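Local coordinates for thiamine-binding periplasmic protein (Escherichia coli, PDB 2QRY) that binds thiamine, thiamine phosphate and thiamine diphosphate in the periplasm with high affinity, as the solute-binding component of the ThiBPQ ABC transporter that imports thiamine, at residues A[109-114]-A[245-250]; A[102-107]-A[119-124]; A[268-273]-A[285-290]. All blocks are in the same frame, centred on the assembly; numbering follows the deposited sequence.

Interaction 1: A[109-114]-A[245-250]; sequences VNVPGG and LQVEVA. With TPS (thiamin phosphate), chain E.
Val111 and Val247 meet tip to tip where a type II beta turn, Val111 to Gly114, leans on strand 243-252 of the central sheet in this periplasmic solute-binding protein. The tight part is a single methyl pair: CG1 of Val111 lies 3.5 Å from CG2 of Val247, both in the buried interior. With CG1 of Val111 anti to the backbone N (chi1 169°), that methyl is the branch aimed at the strand, while its CG2 sits beside Val287. Val247 also packs against Pro122 of the neighbouring strand 121-133.

Further along the turn, at Pro112, the fit slackens. CB of Pro112 stays 4.3 Å from CD2 of Leu245, and the same methyl comes nearer to the backbone, 3.7 Å from the O of Pro112. Beyond the proline the turn runs out to the solvent side at Gly113 and Gly114, closed by the bond from Gly114 N to Val111 O (2.8 Å). Gly113 has a phi of 89°, where any side chain would collide with the carbonyl O of Pro112.

Side chains alternate along the strand, so that Leu245 and Val247 pack on the loop whereas Gln246 and Glu248 take the other face. Gln246 bonds to Tyr218 of the thiamine site, and Glu248 belongs to the ligand pocket, its OE2 3.3 Å from the methyl carbon CM4 of thiamin phosphate.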
ATOM      1  N   VAL A 109      -6.927  15.625   7.944  1.00 49.35           N
ATOM      2  CA  VAL A 109      -7.081  14.418   7.139  1.00 47.64           C
ATOM      3  C   VAL A 109      -8.528  14.023   6.831  1.00 46.37           C
ATOM      4  O   VAL A 109      -9.412  14.161   7.675  1.00 46.58           O
ATOM      5  CB  VAL A 109      -6.365  13.235   7.837  1.00 46.68           C
ATOM      6  CG1 VAL A 109      -6.909  11.913   7.342  1.00 47.63           C
ATOM      7  CG2 VAL A 109      -4.876  13.324   7.577  1.00 46.00           C
ATOM      8  N   ASN A 110      -8.748  13.521   5.615  1.00 44.52           N
ATOM      9  CA  ASN A 110     -10.066  13.087   5.158  1.00 41.81           C
ATOM     10  C   ASN A 110      -9.944  11.728   4.463  1.00 41.00           C
ATOM     11  O   ASN A 110      -9.511  11.635   3.314  1.00 39.75           O
ATOM     12  CB  ASN A 110     -10.651  14.128   4.203  1.00 43.29           C
ATOM     13  CG  ASN A 110     -12.007  13.727   3.670  1.00 44.42           C
ATOM     14  OD1 ASN A 110     -12.823  13.157   4.393  1.00 44.74           O
ATOM     15  ND2 ASN A 110     -12.262  14.034   2.402  1.00 44.76           N
ATOM     16  N   VAL A 111     -10.348  10.679   5.171  1.00 39.84           N
ATOM     17  CA  VAL A 111     -10.245   9.314   4.669  1.00 38.58           C
ATOM     18  C   VAL A 111     -11.532   8.505   4.819  1.00 37.80           C
ATOM     19  O   VAL A 111     -12.301   8.720   5.751  1.00 37.55           O
ATOM     20  CB  VAL A 111      -9.104   8.569   5.422  1.00 38.65           C
ATOM     21  CG1 VAL A 111      -9.142   7.087   5.127  1.00 38.70           C
ATOM     22  CG2 VAL A 111      -7.766   9.147   5.028  1.00 38.42           C
ATOM     23  N   PRO A 112     -11.777   7.559   3.896  1.00 37.81           N
ATOM     24  CA  PRO A 112     -12.967   6.705   3.921  1.00 38.16           C
ATOM     25  C   PRO A 112     -13.040   5.905   5.217  1.00 38.11           C
ATOM     26  O   PRO A 112     -12.102   5.194   5.570  1.00 38.84           O
ATOM     27  CB  PRO A 112     -12.761   5.800   2.711  1.00 38.24           C
ATOM     28  CG  PRO A 112     -12.064   6.691   1.755  1.00 38.94           C
ATOM     29  CD  PRO A 112     -11.041   7.381   2.630  1.00 38.68           C
ATOM     30  N   GLY A 113     -14.164   6.015   5.917  1.00 37.63           N
ATOM     31  CA  GLY A 113     -14.319   5.302   7.167  1.00 36.10           C
ATOM     32  C   GLY A 113     -13.809   6.155   8.308  1.00 36.24           C
ATOM     33  O   GLY A 113     -13.869   5.759   9.470  1.00 36.29           O
ATOM     34  N   GLY A 114     -13.302   7.336   7.970  1.00 36.14           N
ATOM     35  CA  GLY A 114     -12.789   8.236   8.984  1.00 37.31           C
ATOM     36  C   GLY A 114     -11.419   7.835   9.490  1.00 38.59           C
ATOM     37  O   GLY A 114     -10.827   6.861   9.022  1.00 38.81           O
ATOM     38  N   LEU A 245      -9.770  -2.036   1.682  1.00 20.64           N
ATOM     39  CA  LEU A 245      -9.242  -0.683   1.771  1.00 20.91           C
ATOM     40  C   LEU A 245      -7.885  -0.571   2.428  1.00 22.02           C
ATOM     41  O   LEU A 245      -7.618  -1.208   3.453  1.00 22.40           O
ATOM     42  CB  LEU A 245     -10.223   0.210   2.535  1.00 21.27           C
ATOM     43  CG  LEU A 245      -9.716   1.591   2.975  1.00 22.60           C
ATOM     44  CD1 LEU A 245      -9.534   2.507   1.773  1.00 21.96           C
ATOM     45  CD2 LEU A 245     -10.726   2.200   3.944  1.00 24.80           C
ATOM     46  N   GLN A 246      -7.028   0.255   1.835  1.00 22.07           N
ATOM     47  CA  GLN A 246      -5.714   0.504   2.396  1.00 21.01           C
ATOM     48  C   GLN A 246      -5.539   1.999   2.624  1.00 21.91           C
ATOM     49  O   GLN A 246      -5.829   2.817   1.749  1.00 22.24           O
ATOM     50  CB  GLN A 246      -4.580   0.025   1.479  1.00 20.18           C
ATOM     51  CG  GLN A 246      -3.204   0.306   2.092  1.00 20.26           C
ATOM     52  CD  GLN A 246      -2.040   0.079   1.142  1.00 23.50           C
ATOM     53  OE1 GLN A 246      -1.963   0.687   0.069  1.00 23.95           O
ATOM     54  NE2 GLN A 246      -1.115  -0.788   1.539  1.00 21.09           N
ATOM     55  N   VAL A 247      -5.071   2.344   3.815  1.00 21.99           N
ATOM     56  CA  VAL A 247      -4.790   3.721   4.159  1.00 22.68           C
ATOM     57  C   VAL A 247      -3.342   3.669   4.600  1.00 23.44           C
ATOM     58  O   VAL A 247      -3.030   3.100   5.641  1.00 24.66           O
ATOM     59  CB  VAL A 247      -5.653   4.228   5.338  1.00 23.28           C
ATOM     60  CG1 VAL A 247      -5.240   5.640   5.697  1.00 20.43           C
ATOM     61  CG2 VAL A 247      -7.132   4.182   4.972  1.00 21.67           C
ATOM     62  N   GLU A 248      -2.449   4.237   3.798  1.00 23.97           N
ATOM     63  CA  GLU A 248      -1.036   4.232   4.152  1.00 23.78           C
ATOM     64  C   GLU A 248      -0.798   5.307   5.194  1.00 22.80           C
ATOM     65  O   GLU A 248      -1.451   6.346   5.179  1.00 22.84           O
ATOM     66  CB  GLU A 248      -0.172   4.491   2.918  1.00 22.40           C
ATOM     67  CG  GLU A 248      -0.453   3.545   1.775  1.00 20.93           C
ATOM     68  CD  GLU A 248       0.643   3.560   0.737  1.00 21.19           C
ATOM     69  OE1 GLU A 248       1.585   2.739   0.853  1.00 22.18           O
ATOM     70  OE2 GLU A 248       0.570   4.404  -0.185  1.00 21.13           O
ATOM     71  N   VAL A 249       0.148   5.064   6.087  1.00 23.01           N
ATOM     72  CA  VAL A 249       0.430   6.011   7.152  1.00 22.68           C
ATOM     73  C   VAL A 249       1.911   6.207   7.416  1.00 22.90           C
ATOM     74  O   VAL A 249       2.760   5.477   6.908  1.00 23.82           O
ATOM     75  CB  VAL A 249      -0.215   5.541   8.472  1.00 22.65           C
ATOM     76  CG1 VAL A 249      -1.706   5.325   8.274  1.00 23.13           C
ATOM     77  CG2 VAL A 249       0.435   4.254   8.932  1.00 19.82           C
ATOM     78  N   ALA A 250       2.201   7.214   8.226  1.00 23.22           N
ATOM     79  CA  ALA A 250       3.557   7.535   8.626  1.00 22.75           C
ATOM     80  C   ALA A 250       3.516   7.907  10.112  1.00 23.65           C
ATOM     81  O   ALA A 250       2.474   8.332  10.625  1.00 23.11           O
ATOM     82  CB  ALA A 250       4.087   8.688   7.805  1.00 18.85           C
TER
HETATM   83  CM2 TPS E 400       1.187   1.922 -11.504  1.00 16.66           C
HETATM   84  N3  TPS E 400       1.593   1.426  -4.963  1.00 21.75           N
HETATM   85  C2  TPS E 400       2.331   0.553  -5.620  1.00 22.35           C
HETATM   86  S1  TPS E 400       3.050  -0.410  -4.385  1.00 22.37           S
HETATM   87  C5  TPS E 400       2.319   0.402  -2.992  1.00 21.14           C
HETATM   88  C4  TPS E 400       1.563   1.381  -3.601  1.00 21.84           C
HETATM   89  CM4 TPS E 400       0.733   2.351  -2.768  1.00 22.85           C
HETATM   90  C6  TPS E 400       2.554   0.001  -1.569  1.00 23.99           C
HETATM   91  C7  TPS E 400       3.600  -1.100  -1.748  1.00 25.37           C
HETATM   92  O7  TPS E 400       3.998  -1.731  -0.537  1.00 31.10           O
HETATM   93  N1A TPS E 400       0.046   1.573  -9.353  1.00 18.69           N
HETATM   94  C2A TPS E 400       1.100   2.074 -10.003  1.00 18.59           C
HETATM   95  N3A TPS E 400       2.075   2.701  -9.349  1.00 15.76           N
HETATM   96  C4A TPS E 400       2.037   2.855  -8.008  1.00 17.52           C
HETATM   97  N4A TPS E 400       3.067   3.507  -7.354  1.00 17.56           N
HETATM   98  C5A TPS E 400       0.924   2.331  -7.276  1.00 19.40           C
HETATM   99  C6A TPS E 400      -0.074   1.679  -8.021  1.00 19.13           C
HETATM  100  C7A TPS E 400       0.789   2.450  -5.739  1.00 19.07           C
HETATM  101  P1  TPS E 400       5.101  -2.840  -0.944  1.00 24.68           P
HETATM  102  O1  TPS E 400       4.506  -3.789  -2.022  1.00 27.25           O
HETATM  103  O2  TPS E 400       5.606  -3.641   0.325  1.00 31.77           O
HETATM  104  O3  TPS E 400       6.312  -2.112  -1.564  1.00 24.66           O

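Interaction 2: A[102-107]-A[119-124]; sequences SGVAAD and TFVPFD
A serine makes this contact mainly with carbon: CB of Ser102 lies 3.5 Å from CG2 of Val121 and 3.6 Å from the backbone O of Thr119, while its hydroxyl serves the backbone. OG stands between the backbone N and the carbonyl carbon (chi1 63°), a setting from which it accepts the N-H of Val104 at 3.2 Å from N to OG. This is an ST turn, and its bond is bent, with an angle of 141° at the hydrogen. The same hydroxyl is hydrogen-bonded to the backbone O of Asp118, so OG has two backbone partners, one two residues on in its own loop and one in the residue just before Thr119.

Two residues further on, Val104 crosses Val121 at a slant. Their CG2 methyls are 3.8 Å apart, and the CG1 methyls are more distant at 4.2 Å. CG2 of Val121 is thus shared, touching the serine CB as well as the valine methyl. Leu266 and Gln267 of helix 259-269 pack on Val104, and Met269 and Val270 on Val121.

An alanine in place of Ser102 would keep the CB contact but would probably leave the N-H of Val104 and the O of Asp118 without their shared partner, setting the turn freer to shift.

The CB of Thr119 points away from the loop, and its CG2 lies 3.7 Å above the centre of one face of the Phe120 ring, a CH-pi contact. The arrangement is that of a surface loop folded back on the entry to strand 121-133, the long strand of the central sheet in this bacterial solute-binding protein fold, away from the thiamine site.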
ATOM      1  N   SER A 102       2.208  11.906  16.886  1.00 40.78           N
ATOM      2  CA  SER A 102       2.513  12.779  15.761  1.00 41.65           C
ATOM      3  C   SER A 102       2.417  14.271  16.030  1.00 42.18           C
ATOM      4  O   SER A 102       3.195  15.056  15.485  1.00 41.84           O
ATOM      5  CB  SER A 102       1.589  12.448  14.592  1.00 41.95           C
ATOM      6  OG  SER A 102       0.238  12.696  14.944  1.00 43.29           O
ATOM      7  N   GLY A 103       1.456  14.666  16.855  1.00 42.75           N
ATOM      8  CA  GLY A 103       1.282  16.081  17.113  1.00 43.51           C
ATOM      9  C   GLY A 103       0.692  16.695  15.857  1.00 44.22           C
ATOM     10  O   GLY A 103       0.957  17.852  15.518  1.00 44.95           O
ATOM     11  N   VAL A 104      -0.106  15.898  15.152  1.00 43.91           N
ATOM     12  CA  VAL A 104      -0.755  16.340  13.923  1.00 44.10           C
ATOM     13  C   VAL A 104      -2.252  16.423  14.170  1.00 43.79           C
ATOM     14  O   VAL A 104      -2.853  15.482  14.688  1.00 43.14           O
ATOM     15  CB  VAL A 104      -0.500  15.350  12.757  1.00 44.92           C
ATOM     16  CG1 VAL A 104      -1.194  15.837  11.490  1.00 42.48           C
ATOM     17  CG2 VAL A 104       0.997  15.201  12.517  1.00 46.22           C
ATOM     18  N   ALA A 105      -2.847  17.553  13.803  1.00 43.77           N
ATOM     19  CA  ALA A 105      -4.275  17.754  13.982  1.00 43.37           C
ATOM     20  C   ALA A 105      -5.057  16.823  13.061  1.00 42.85           C
ATOM     21  O   ALA A 105      -4.802  16.769  11.857  1.00 41.65           O
ATOM     22  CB  ALA A 105      -4.636  19.204  13.694  1.00 45.01           C
ATOM     23  N   ALA A 106      -6.009  16.098  13.642  1.00 42.90           N
ATOM     24  CA  ALA A 106      -6.836  15.152  12.899  1.00 44.72           C
ATOM     25  C   ALA A 106      -7.627  15.797  11.755  1.00 46.00           C
ATOM     26  O   ALA A 106      -7.740  15.224  10.669  1.00 45.81           O
ATOM     27  CB  ALA A 106      -7.788  14.440  13.858  1.00 43.13           C
ATOM     28  N   ASP A 107      -8.169  16.988  12.003  1.00 47.17           N
ATOM     29  CA  ASP A 107      -8.961  17.709  11.007  1.00 48.59           C
ATOM     30  C   ASP A 107      -8.214  17.946   9.696  1.00 49.48           C
ATOM     31  O   ASP A 107      -8.804  18.384   8.704  1.00 49.19           O
ATOM     32  CB  ASP A 107      -9.419  19.052  11.581  1.00 50.16           C
ATOM     33  CG  ASP A 107      -8.255  19.930  12.013  1.00 51.59           C
ATOM     34  OD1 ASP A 107      -7.521  20.438  11.137  1.00 52.17           O
ATOM     35  OD2 ASP A 107      -8.070  20.106  13.236  1.00 53.98           O
ATOM     36  N   THR A 119      -1.117   8.574  16.772  1.00 37.02           N
ATOM     37  CA  THR A 119       0.225   8.243  16.305  1.00 35.36           C
ATOM     38  C   THR A 119       0.472   8.203  14.797  1.00 34.08           C
ATOM     39  O   THR A 119       1.361   8.887  14.285  1.00 32.22           O
ATOM     40  CB  THR A 119       0.657   6.885  16.899  1.00 36.58           C
ATOM     41  OG1 THR A 119       0.544   6.937  18.327  1.00 37.10           O
ATOM     42  CG2 THR A 119       2.101   6.553  16.508  1.00 36.49           C
ATOM     43  N   PHE A 120      -0.308   7.392  14.092  1.00 32.71           N
ATOM     44  CA  PHE A 120      -0.137   7.228  12.650  1.00 31.68           C
ATOM     45  C   PHE A 120      -0.983   8.173  11.794  1.00 31.31           C
ATOM     46  O   PHE A 120      -2.208   8.204  11.894  1.00 31.35           O
ATOM     47  CB  PHE A 120      -0.408   5.765  12.298  1.00 29.78           C
ATOM     48  CG  PHE A 120       0.383   4.805  13.137  1.00 30.44           C
ATOM     49  CD1 PHE A 120       1.745   4.632  12.921  1.00 30.47           C
ATOM     50  CD2 PHE A 120      -0.210   4.146  14.206  1.00 31.07           C
ATOM     51  CE1 PHE A 120       2.511   3.821  13.759  1.00 30.93           C
ATOM     52  CE2 PHE A 120       0.544   3.332  15.052  1.00 32.10           C
ATOM     53  CZ  PHE A 120       1.908   3.173  14.828  1.00 31.94           C
ATOM     54  N   VAL A 121      -0.301   8.932  10.945  1.00 30.62           N
ATOM     55  CA  VAL A 121      -0.941   9.901  10.068  1.00 30.49           C
ATOM     56  C   VAL A 121      -1.086   9.386   8.633  1.00 30.87           C
ATOM     57  O   VAL A 121      -0.105   9.003   7.993  1.00 30.81           O
ATOM     58  CB  VAL A 121      -0.124  11.215  10.022  1.00 28.91           C
ATOM     59  CG1 VAL A 121      -0.898  12.286   9.271  1.00 28.71           C
ATOM     60  CG2 VAL A 121       0.207  11.673  11.430  1.00 30.68           C
ATOM     61  N   PRO A 122      -2.319   9.371   8.109  1.00 30.02           N
ATOM     62  CA  PRO A 122      -2.528   8.897   6.739  1.00 28.79           C
ATOM     63  C   PRO A 122      -1.995   9.907   5.732  1.00 28.42           C
ATOM     64  O   PRO A 122      -1.980  11.109   6.003  1.00 28.14           O
ATOM     65  CB  PRO A 122      -4.047   8.775   6.637  1.00 28.65           C
ATOM     66  CG  PRO A 122      -4.479   8.561   8.034  1.00 30.70           C
ATOM     67  CD  PRO A 122      -3.602   9.507   8.816  1.00 29.63           C
ATOM     68  N   PHE A 123      -1.555   9.421   4.574  1.00 27.40           N
ATOM     69  CA  PHE A 123      -1.076  10.308   3.525  1.00 25.87           C
ATOM     70  C   PHE A 123      -1.729   9.972   2.183  1.00 25.48           C
ATOM     71  O   PHE A 123      -1.647  10.751   1.236  1.00 26.74           O
ATOM     72  CB  PHE A 123       0.464  10.311   3.448  1.00 27.26           C
ATOM     73  CG  PHE A 123       1.088   8.999   3.044  1.00 26.55           C
ATOM     74  CD1 PHE A 123       1.153   8.623   1.706  1.00 26.00           C
ATOM     75  CD2 PHE A 123       1.698   8.185   3.996  1.00 26.06           C
ATOM     76  CE1 PHE A 123       1.824   7.467   1.325  1.00 25.98           C
ATOM     77  CE2 PHE A 123       2.371   7.028   3.625  1.00 23.11           C
ATOM     78  CZ  PHE A 123       2.436   6.669   2.290  1.00 24.67           C
ATOM     79  N   ASP A 124      -2.385   8.815   2.114  1.00 22.06           N
ATOM     80  CA  ASP A 124      -3.127   8.399   0.921  1.00 20.51           C
ATOM     81  C   ASP A 124      -3.877   7.090   1.147  1.00 18.62           C
ATOM     82  O   ASP A 124      -3.661   6.408   2.147  1.00 17.29           O
ATOM     83  CB  ASP A 124      -2.233   8.297  -0.335  1.00 20.69           C
ATOM     84  CG  ASP A 124      -1.231   7.154  -0.283  1.00 23.29           C
ATOM     85  OD1 ASP A 124      -1.495   6.112   0.363  1.00 23.47           O
ATOM     86  OD2 ASP A 124      -0.169   7.297  -0.927  1.00 23.95           O
TER

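Interaction 3: A[268-273]-A[285-290]; sequences FMVSPA and YPVANV
CG1 of Val270 is anti to its carbonyl carbon (chi1 -60°), and CG1 of Val287 stands between its backbone N and carbonyl carbon (chi1 72°); through these methyls the two valines meet. The setting of Val287 puts CG1 towards the backbone of its partner, 4.4 Å from CA of Val270, with the two CG1 atoms 4.5 Å apart. This is a loose apolar contact; the methyl of Ala288 approaches more closely, its CB 3.8 Å from the backbone O of Val270.

Val270 is the first residue to leave helical geometry after helix 259-269, and Ser271 is the N-cap of helix 272-275, so the contact falls on the kink between two consecutive helices. Ser271 ties that kink back to the first of them: its OG donates to the O of Phe268 over 2.6 Å, meeting the carbonyl at a C=O...donor angle of 125° and tilted out of its plane. The backbone N of Ser271 adds a weak bond to the same oxygen.

The opposing residues follow the short strand 285-286, which pairs with strand 121-133, and the chain then bends tightly in an inverse gamma turn centred on Asn289. Its bond runs from Val290 N to Ala288 O at 2.6 Å. Gln275, the last residue of helix 272-275, packs on both Val287 and Ala288, and the isopropyl group of Val287 also touches Val109 and Pro122.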
ATOM      1  N   PHE A 268       3.276  18.535   7.479  1.00 37.73           N
ATOM      2  CA  PHE A 268       3.461  18.950   6.096  1.00 38.84           C
ATOM      3  C   PHE A 268       3.000  17.860   5.136  1.00 40.11           C
ATOM      4  O   PHE A 268       2.660  18.122   3.981  1.00 39.77           O
ATOM      5  CB  PHE A 268       4.941  19.284   5.873  1.00 37.92           C
ATOM      6  CG  PHE A 268       5.379  19.201   4.445  1.00 38.10           C
ATOM      7  CD1 PHE A 268       5.895  18.013   3.932  1.00 38.61           C
ATOM      8  CD2 PHE A 268       5.272  20.303   3.605  1.00 37.61           C
ATOM      9  CE1 PHE A 268       6.298  17.925   2.601  1.00 38.03           C
ATOM     10  CE2 PHE A 268       5.671  20.227   2.270  1.00 37.11           C
ATOM     11  CZ  PHE A 268       6.185  19.037   1.769  1.00 37.47           C
HETATM   12  N   MSE A 269       2.981  16.633   5.632  1.00 41.61           N
HETATM   13  CA  MSE A 269       2.577  15.492   4.834  1.00 42.67           C
HETATM   14  C   MSE A 269       1.096  15.558   4.461  1.00 42.38           C
HETATM   15  O   MSE A 269       0.730  15.310   3.313  1.00 41.91           O
HETATM   16  CB  MSE A 269       2.883  14.210   5.604  1.00 43.78           C
HETATM   17  CG  MSE A 269       2.737  12.945   4.801  1.00 45.99           C
HETATM   18 SE   MSE A 269       3.424  11.451   5.801  1.00 48.78          SE
HETATM   19  CE  MSE A 269       2.004  11.272   7.105  1.00 45.25           C
ATOM     20  N   VAL A 270       0.248  15.896   5.427  1.00 41.41           N
ATOM     21  CA  VAL A 270      -1.182  15.993   5.169  1.00 41.07           C
ATOM     22  C   VAL A 270      -1.560  17.337   4.547  1.00 41.38           C
ATOM     23  O   VAL A 270      -2.742  17.685   4.477  1.00 41.70           O
ATOM     24  CB  VAL A 270      -1.994  15.812   6.459  1.00 40.78           C
ATOM     25  CG1 VAL A 270      -1.708  14.457   7.058  1.00 40.98           C
ATOM     26  CG2 VAL A 270      -1.655  16.916   7.444  1.00 41.38           C
ATOM     27  N   SER A 271      -0.560  18.086   4.091  1.00 40.50           N
ATOM     28  CA  SER A 271      -0.814  19.386   3.484  1.00 40.28           C
ATOM     29  C   SER A 271      -0.747  19.277   1.966  1.00 40.24           C
ATOM     30  O   SER A 271      -0.311  18.261   1.432  1.00 41.79           O
ATOM     31  CB  SER A 271       0.214  20.409   3.965  1.00 40.33           C
ATOM     32  OG  SER A 271       1.428  20.282   3.252  1.00 41.77           O
ATOM     33  N   PRO A 272      -1.177  20.332   1.252  1.00 39.20           N
ATOM     34  CA  PRO A 272      -1.180  20.383  -0.212  1.00 38.19           C
ATOM     35  C   PRO A 272       0.169  20.180  -0.899  1.00 37.79           C
ATOM     36  O   PRO A 272       0.253  19.477  -1.905  1.00 37.14           O
ATOM     37  CB  PRO A 272      -1.769  21.760  -0.505  1.00 38.71           C
ATOM     38  CG  PRO A 272      -2.729  21.947   0.628  1.00 39.48           C
ATOM     39  CD  PRO A 272      -1.905  21.487   1.809  1.00 39.35           C
ATOM     40  N   ALA A 273       1.219  20.797  -0.375  1.00 38.39           N
ATOM     41  CA  ALA A 273       2.541  20.662  -0.988  1.00 38.96           C
ATOM     42  C   ALA A 273       2.925  19.188  -1.131  1.00 39.50           C
ATOM     43  O   ALA A 273       3.637  18.801  -2.061  1.00 40.40           O
ATOM     44  CB  ALA A 273       3.581  21.398  -0.154  1.00 38.47           C
ATOM     45  N   TYR A 285      -5.348   7.713  -3.914  1.00 24.63           N
ATOM     46  CA  TYR A 285      -6.215   8.853  -3.617  1.00 26.29           C
ATOM     47  C   TYR A 285      -5.627   9.634  -2.443  1.00 28.02           C
ATOM     48  O   TYR A 285      -5.278   9.055  -1.413  1.00 28.74           O
ATOM     49  CB  TYR A 285      -7.632   8.381  -3.272  1.00 23.76           C
ATOM     50  CG  TYR A 285      -8.353   7.736  -4.431  1.00 22.28           C
ATOM     51  CD1 TYR A 285      -8.792   8.495  -5.515  1.00 21.35           C
ATOM     52  CD2 TYR A 285      -8.577   6.361  -4.455  1.00 23.11           C
ATOM     53  CE1 TYR A 285      -9.438   7.901  -6.597  1.00 19.62           C
ATOM     54  CE2 TYR A 285      -9.223   5.755  -5.532  1.00 22.07           C
ATOM     55  CZ  TYR A 285      -9.648   6.532  -6.599  1.00 20.38           C
ATOM     56  OH  TYR A 285     -10.272   5.935  -7.665  1.00 20.69           O
ATOM     57  N   PRO A 286      -5.502  10.962  -2.588  1.00 29.71           N
ATOM     58  CA  PRO A 286      -4.954  11.826  -1.539  1.00 29.91           C
ATOM     59  C   PRO A 286      -5.817  11.835  -0.286  1.00 30.39           C
ATOM     60  O   PRO A 286      -7.003  11.492  -0.319  1.00 29.98           O
ATOM     61  CB  PRO A 286      -4.908  13.199  -2.204  1.00 30.25           C
ATOM     62  CG  PRO A 286      -4.796  12.880  -3.650  1.00 30.35           C
ATOM     63  CD  PRO A 286      -5.766  11.743  -3.806  1.00 30.06           C
ATOM     64  N   VAL A 287      -5.210  12.243   0.819  1.00 30.64           N
ATOM     65  CA  VAL A 287      -5.900  12.302   2.091  1.00 33.67           C
ATOM     66  C   VAL A 287      -6.475  13.707   2.307  1.00 35.76           C
ATOM     67  O   VAL A 287      -7.359  13.908   3.139  1.00 36.12           O
ATOM     68  CB  VAL A 287      -4.938  11.910   3.232  1.00 31.31           C
ATOM     69  CG1 VAL A 287      -3.929  13.004   3.472  1.00 31.06           C
ATOM     70  CG2 VAL A 287      -5.713  11.596   4.461  1.00 32.65           C
ATOM     71  N   ALA A 288      -5.967  14.672   1.543  1.00 37.80           N
ATOM     72  CA  ALA A 288      -6.446  16.052   1.607  1.00 40.84           C
ATOM     73  C   ALA A 288      -7.225  16.300   0.321  1.00 43.37           C
ATOM     74  O   ALA A 288      -6.920  15.708  -0.715  1.00 44.10           O
ATOM     75  CB  ALA A 288      -5.278  17.019   1.702  1.00 40.69           C
ATOM     76  N   ASN A 289      -8.228  17.171   0.388  1.00 45.70           N
ATOM     77  CA  ASN A 289      -9.058  17.483  -0.771  1.00 47.49           C
ATOM     78  C   ASN A 289      -8.319  18.246  -1.868  1.00 49.00           C
ATOM     79  O   ASN A 289      -8.668  19.383  -2.185  1.00 50.87           O
ATOM     80  CB  ASN A 289     -10.295  18.274  -0.330  1.00 47.29           C
ATOM     81  N   VAL A 290      -7.296  17.620  -2.441  1.00 50.42           N
ATOM     82  CA  VAL A 290      -6.533  18.233  -3.523  1.00 51.09           C
ATOM     83  C   VAL A 290      -7.245  17.861  -4.824  1.00 51.67           C
ATOM     84  O   VAL A 290      -8.181  17.061  -4.811  1.00 52.60           O
ATOM     85  CB  VAL A 290      -5.074  17.713  -3.545  1.00 51.62           C
ATOM     86  CG1 VAL A 290      -5.062  16.206  -3.605  1.00 51.62           C
ATOM     87  CG2 VAL A 290      -4.327  18.287  -4.736  1.00 51.64           C
TER

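How the interactions relate
The three contacts lie on the same side of the chain's centre, their own centres 10 to 12 Å apart, and all reach the central mixed sheet. Strand 121-133 joins them, pairing antiparallel with strand 243-252 of interaction 1 and with strand 285-286 of interaction 3; interaction 2 lies at its start. Along the chain, interactions 1 and 2 interleave, whereas interaction 3 follows both. Direct bridges include Ala250 O to Val121 N (2.9 Å) and Asn110 N to Val287 O (2.9 Å), both probable hydrogen bonds. The strand that supplies Glu248 to the thiamin phosphate pocket is thus flanked by strand 121-133, the loop at 109-114 and the helix that follows it in sequence.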